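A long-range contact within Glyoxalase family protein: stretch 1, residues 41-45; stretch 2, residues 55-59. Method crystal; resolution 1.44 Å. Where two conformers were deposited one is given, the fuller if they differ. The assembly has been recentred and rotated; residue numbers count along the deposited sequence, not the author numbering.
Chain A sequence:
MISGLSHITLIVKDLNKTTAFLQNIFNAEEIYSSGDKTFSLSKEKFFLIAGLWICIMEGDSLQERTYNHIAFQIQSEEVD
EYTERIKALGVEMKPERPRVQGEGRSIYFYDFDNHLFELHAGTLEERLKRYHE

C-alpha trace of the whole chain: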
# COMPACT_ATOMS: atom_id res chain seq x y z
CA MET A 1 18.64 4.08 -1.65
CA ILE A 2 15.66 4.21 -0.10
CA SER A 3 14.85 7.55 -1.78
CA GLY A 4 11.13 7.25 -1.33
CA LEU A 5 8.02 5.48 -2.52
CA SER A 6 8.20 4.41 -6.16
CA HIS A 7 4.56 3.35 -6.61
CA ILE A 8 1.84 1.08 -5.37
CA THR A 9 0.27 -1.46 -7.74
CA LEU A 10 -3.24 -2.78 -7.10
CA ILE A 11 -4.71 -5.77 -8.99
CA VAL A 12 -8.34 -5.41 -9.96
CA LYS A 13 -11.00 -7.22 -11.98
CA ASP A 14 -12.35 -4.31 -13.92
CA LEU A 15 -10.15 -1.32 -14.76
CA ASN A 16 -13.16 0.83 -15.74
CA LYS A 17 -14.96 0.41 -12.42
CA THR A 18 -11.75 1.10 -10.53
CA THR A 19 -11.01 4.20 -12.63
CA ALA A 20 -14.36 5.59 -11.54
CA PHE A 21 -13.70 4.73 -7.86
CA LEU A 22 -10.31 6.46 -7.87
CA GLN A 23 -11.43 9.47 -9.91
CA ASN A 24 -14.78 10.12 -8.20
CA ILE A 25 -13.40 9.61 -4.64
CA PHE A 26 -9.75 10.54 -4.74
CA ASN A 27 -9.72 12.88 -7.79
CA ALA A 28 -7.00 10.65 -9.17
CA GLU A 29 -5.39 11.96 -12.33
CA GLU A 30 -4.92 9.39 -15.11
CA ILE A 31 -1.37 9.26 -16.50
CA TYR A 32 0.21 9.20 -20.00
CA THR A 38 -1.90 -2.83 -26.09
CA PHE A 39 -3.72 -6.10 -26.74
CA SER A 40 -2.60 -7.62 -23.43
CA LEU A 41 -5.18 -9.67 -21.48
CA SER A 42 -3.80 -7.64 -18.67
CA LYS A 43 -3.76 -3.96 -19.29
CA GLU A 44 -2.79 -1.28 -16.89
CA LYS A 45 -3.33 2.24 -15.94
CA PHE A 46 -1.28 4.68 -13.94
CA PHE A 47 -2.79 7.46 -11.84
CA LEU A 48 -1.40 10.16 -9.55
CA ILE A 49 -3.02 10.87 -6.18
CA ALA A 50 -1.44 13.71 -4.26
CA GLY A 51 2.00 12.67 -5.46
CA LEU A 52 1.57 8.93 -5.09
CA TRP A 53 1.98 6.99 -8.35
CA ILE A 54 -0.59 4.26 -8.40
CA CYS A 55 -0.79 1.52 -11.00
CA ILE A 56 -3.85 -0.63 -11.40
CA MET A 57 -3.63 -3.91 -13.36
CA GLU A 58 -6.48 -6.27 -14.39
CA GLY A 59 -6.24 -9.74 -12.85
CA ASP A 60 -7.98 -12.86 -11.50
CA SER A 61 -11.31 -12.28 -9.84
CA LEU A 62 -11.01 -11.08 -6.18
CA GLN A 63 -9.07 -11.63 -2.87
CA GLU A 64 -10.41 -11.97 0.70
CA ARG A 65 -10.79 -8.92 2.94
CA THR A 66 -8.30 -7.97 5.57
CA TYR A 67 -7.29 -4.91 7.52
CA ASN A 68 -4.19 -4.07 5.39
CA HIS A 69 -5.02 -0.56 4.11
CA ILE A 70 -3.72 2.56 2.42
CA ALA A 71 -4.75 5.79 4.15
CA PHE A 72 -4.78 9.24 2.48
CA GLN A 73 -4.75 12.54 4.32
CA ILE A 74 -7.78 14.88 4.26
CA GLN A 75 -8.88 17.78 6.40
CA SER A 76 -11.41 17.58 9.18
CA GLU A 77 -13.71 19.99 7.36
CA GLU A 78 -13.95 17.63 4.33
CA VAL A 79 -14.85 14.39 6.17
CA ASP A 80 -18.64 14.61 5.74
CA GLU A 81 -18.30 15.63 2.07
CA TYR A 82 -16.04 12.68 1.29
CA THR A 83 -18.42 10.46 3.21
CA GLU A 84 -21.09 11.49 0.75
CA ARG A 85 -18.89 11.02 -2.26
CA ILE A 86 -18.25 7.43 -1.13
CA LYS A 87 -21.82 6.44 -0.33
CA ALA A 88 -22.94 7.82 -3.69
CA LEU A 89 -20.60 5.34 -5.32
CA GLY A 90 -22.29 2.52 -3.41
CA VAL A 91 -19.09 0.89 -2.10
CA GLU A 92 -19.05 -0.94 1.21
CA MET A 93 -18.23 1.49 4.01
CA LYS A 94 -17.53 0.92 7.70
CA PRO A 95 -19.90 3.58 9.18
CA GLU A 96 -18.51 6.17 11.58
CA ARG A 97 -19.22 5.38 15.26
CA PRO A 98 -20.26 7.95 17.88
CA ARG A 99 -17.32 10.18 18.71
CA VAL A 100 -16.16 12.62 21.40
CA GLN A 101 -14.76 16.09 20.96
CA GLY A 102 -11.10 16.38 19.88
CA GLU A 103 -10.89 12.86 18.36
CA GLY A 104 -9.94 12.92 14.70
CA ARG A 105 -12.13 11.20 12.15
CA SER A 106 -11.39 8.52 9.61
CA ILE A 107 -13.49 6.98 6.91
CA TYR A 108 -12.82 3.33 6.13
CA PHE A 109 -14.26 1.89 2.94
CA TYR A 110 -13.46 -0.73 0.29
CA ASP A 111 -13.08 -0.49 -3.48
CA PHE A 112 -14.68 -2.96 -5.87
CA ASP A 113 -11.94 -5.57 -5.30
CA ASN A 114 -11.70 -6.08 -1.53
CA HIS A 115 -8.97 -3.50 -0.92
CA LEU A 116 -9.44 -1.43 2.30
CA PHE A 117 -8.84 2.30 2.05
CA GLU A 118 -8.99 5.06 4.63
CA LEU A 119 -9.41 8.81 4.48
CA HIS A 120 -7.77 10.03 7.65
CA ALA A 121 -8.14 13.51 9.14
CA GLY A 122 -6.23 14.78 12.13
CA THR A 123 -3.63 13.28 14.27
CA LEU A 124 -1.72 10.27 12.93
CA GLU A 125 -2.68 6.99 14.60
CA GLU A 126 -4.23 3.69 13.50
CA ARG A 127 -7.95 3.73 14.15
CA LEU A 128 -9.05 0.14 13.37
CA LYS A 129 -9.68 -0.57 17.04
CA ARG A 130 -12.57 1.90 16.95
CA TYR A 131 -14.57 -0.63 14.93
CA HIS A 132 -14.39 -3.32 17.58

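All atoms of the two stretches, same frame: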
# COMPACT_ATOMS: atom_id res chain seq x y z
N LEU A 41 -4.02 -9.22 -22.26
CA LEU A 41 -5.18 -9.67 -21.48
C LEU A 41 -4.88 -9.38 -20.01
O LEU A 41 -5.40 -9.95 -19.06
CB LEU A 41 -5.55 -11.14 -21.63
CG LEU A 41 -5.87 -11.62 -23.05
CD1 LEU A 41 -5.31 -13.03 -23.26
CD2 LEU A 41 -7.36 -11.58 -23.31
N SER A 42 -3.99 -8.40 -19.90
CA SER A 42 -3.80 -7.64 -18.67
C SER A 42 -3.23 -6.28 -19.05
O SER A 42 -2.08 -6.11 -19.45
CB SER A 42 -2.97 -8.42 -17.67
OG SER A 42 -3.34 -9.80 -17.72
N LYS A 43 -4.16 -5.32 -19.02
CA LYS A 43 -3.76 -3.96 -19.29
C LYS A 43 -3.64 -3.26 -17.95
O LYS A 43 -3.99 -3.84 -16.91
CB LYS A 43 -4.62 -3.19 -20.28
CG LYS A 43 -3.77 -2.65 -21.44
CD LYS A 43 -2.36 -2.33 -20.94
CE LYS A 43 -2.18 -0.84 -20.77
NZ LYS A 43 -0.93 -0.34 -21.42
N GLU A 44 -3.17 -2.03 -18.07
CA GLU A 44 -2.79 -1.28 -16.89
C GLU A 44 -3.12 0.18 -17.09
O GLU A 44 -3.08 0.72 -18.20
CB GLU A 44 -1.27 -1.41 -16.67
CG GLU A 44 -0.42 -0.57 -17.60
CD GLU A 44 1.07 -0.58 -17.32
OE1 GLU A 44 1.71 0.50 -17.41
OE2 GLU A 44 1.69 -1.64 -17.04
N LYS A 45 -3.38 0.80 -15.95
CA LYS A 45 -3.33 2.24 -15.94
C LYS A 45 -2.43 2.76 -14.79
O LYS A 45 -2.33 2.15 -13.73
CB LYS A 45 -4.72 2.81 -15.69
CG LYS A 45 -5.57 2.81 -16.92
CD LYS A 45 -6.84 3.61 -16.61
CE LYS A 45 -7.94 3.24 -17.57
NZ LYS A 45 -9.04 4.23 -17.46
N CYS A 55 -0.45 2.31 -9.81
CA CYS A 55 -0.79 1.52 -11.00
C CYS A 55 -1.92 0.56 -10.67
O CYS A 55 -1.90 -0.10 -9.59
CB CYS A 55 0.48 0.69 -11.37
SG CYS A 55 0.17 -0.58 -12.60
N ILE A 56 -2.90 0.48 -11.56
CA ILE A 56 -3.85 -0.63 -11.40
C ILE A 56 -3.77 -1.54 -12.62
O ILE A 56 -3.47 -1.04 -13.70
CB ILE A 56 -5.32 -0.20 -11.26
CG1 ILE A 56 -5.74 0.75 -12.38
CG2 ILE A 56 -5.57 0.38 -9.87
CD1 ILE A 56 -7.17 1.21 -12.24
N MET A 57 -3.92 -2.83 -12.41
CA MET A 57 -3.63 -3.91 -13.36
C MET A 57 -4.74 -4.96 -13.29
O MET A 57 -5.15 -5.30 -12.19
CB MET A 57 -2.23 -4.41 -13.00
CG MET A 57 -1.75 -5.83 -13.21
SD MET A 57 0.08 -5.97 -13.03
CE MET A 57 0.50 -5.05 -14.53
N GLU A 58 -5.36 -5.33 -14.40
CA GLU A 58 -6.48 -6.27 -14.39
C GLU A 58 -5.92 -7.66 -14.09
O GLU A 58 -4.85 -8.04 -14.60
CB GLU A 58 -7.25 -6.24 -15.73
CG GLU A 58 -8.17 -5.03 -15.90
CD GLU A 58 -9.23 -5.16 -16.95
OE1 GLU A 58 -9.03 -5.95 -17.91
OE2 GLU A 58 -10.26 -4.43 -16.91
N GLY A 59 -6.62 -8.39 -13.24
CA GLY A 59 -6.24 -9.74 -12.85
C GLY A 59 -7.37 -10.41 -12.06
O GLY A 59 -8.25 -9.62 -11.66

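Residues 41-45 and 55-59 run side by side in roughly opposite directions, their touching parts 148° apart, and join as neighbouring antiparallel strands. The pairing is carried mainly by the backbone: three main-chain hydrogen bonds span the contact, and the two stretches together bury 352 Å².

Leu41 lies outside the contact, its CA-to-CB bond pointing away from the second stretch. Its carbonyl nevertheless accepts a very short hydrogen bond from the next side chain, with Ser42 OG 2.5 Å from Leu41 O. Ser42 also meets the other stretch, Ser42 CB lying 3.6 Å from Glu58 O in a van der Waals contact; Ser42 OG is only slightly farther from Glu58 O, at 3.9 Å, and makes no hydrogen bond to it.

The bonding begins at Lys43, which is still in the loop preceding the strand. Its carbonyl accepts a nearly straight hydrogen bond from Glu58, with Glu58 N 3.2 Å from Lys43 O and an N-H...O angle of 165°. Lys43 O also receives a CA-H...O contact from Met57 CA at 3.6 Å, so one acceptor serves two successive residues. The Lys43 side chain starts out sideways and its end leads away, leaving the backbone to make the contact.

Glu44 opens the strand and faces Met57 in a non-hydrogen-bonded antiparallel pair, where the CA atoms approach to 4.5 Å. No amide-carbonyl bond links these two residues; instead, Glu44 CA makes a CA-H...O contact with Ile56 O at 3.3 Å. The side chains of Glu44 and Met57 share one face of the sheet. There the contact is loose, Glu44 OE2 coming no nearer than 4.4 Å to the Met57 methyl carbon CE, and Glu44 CB is likewise 4.4 Å from Cys55 SG.

At Lys45 the pattern alternates to a hydrogen-bonded pair with Ile56, and the CA atoms, Lys45 CA and Ile56 CA, stand wider apart at 5.4 Å. Bonds run both ways: Lys45 N donates to Ile56 O at 2.9 Å, and Ile56 N donates to Lys45 O at 2.8 Å, closing a small ring between the strands. Lys45 O also lies 3.2 Å from Cys55 CA in a further CA-H...O contact. On the face opposite Glu44 and Met57, the aliphatic base of the lysine packs against the buried isoleucine, with Lys45 CB 4.0 Å from Ile56 CG1. Beyond this nonpolar contact the side chain leads away, and Lys45 NZ is hydrogen-bonded elsewhere in the structure.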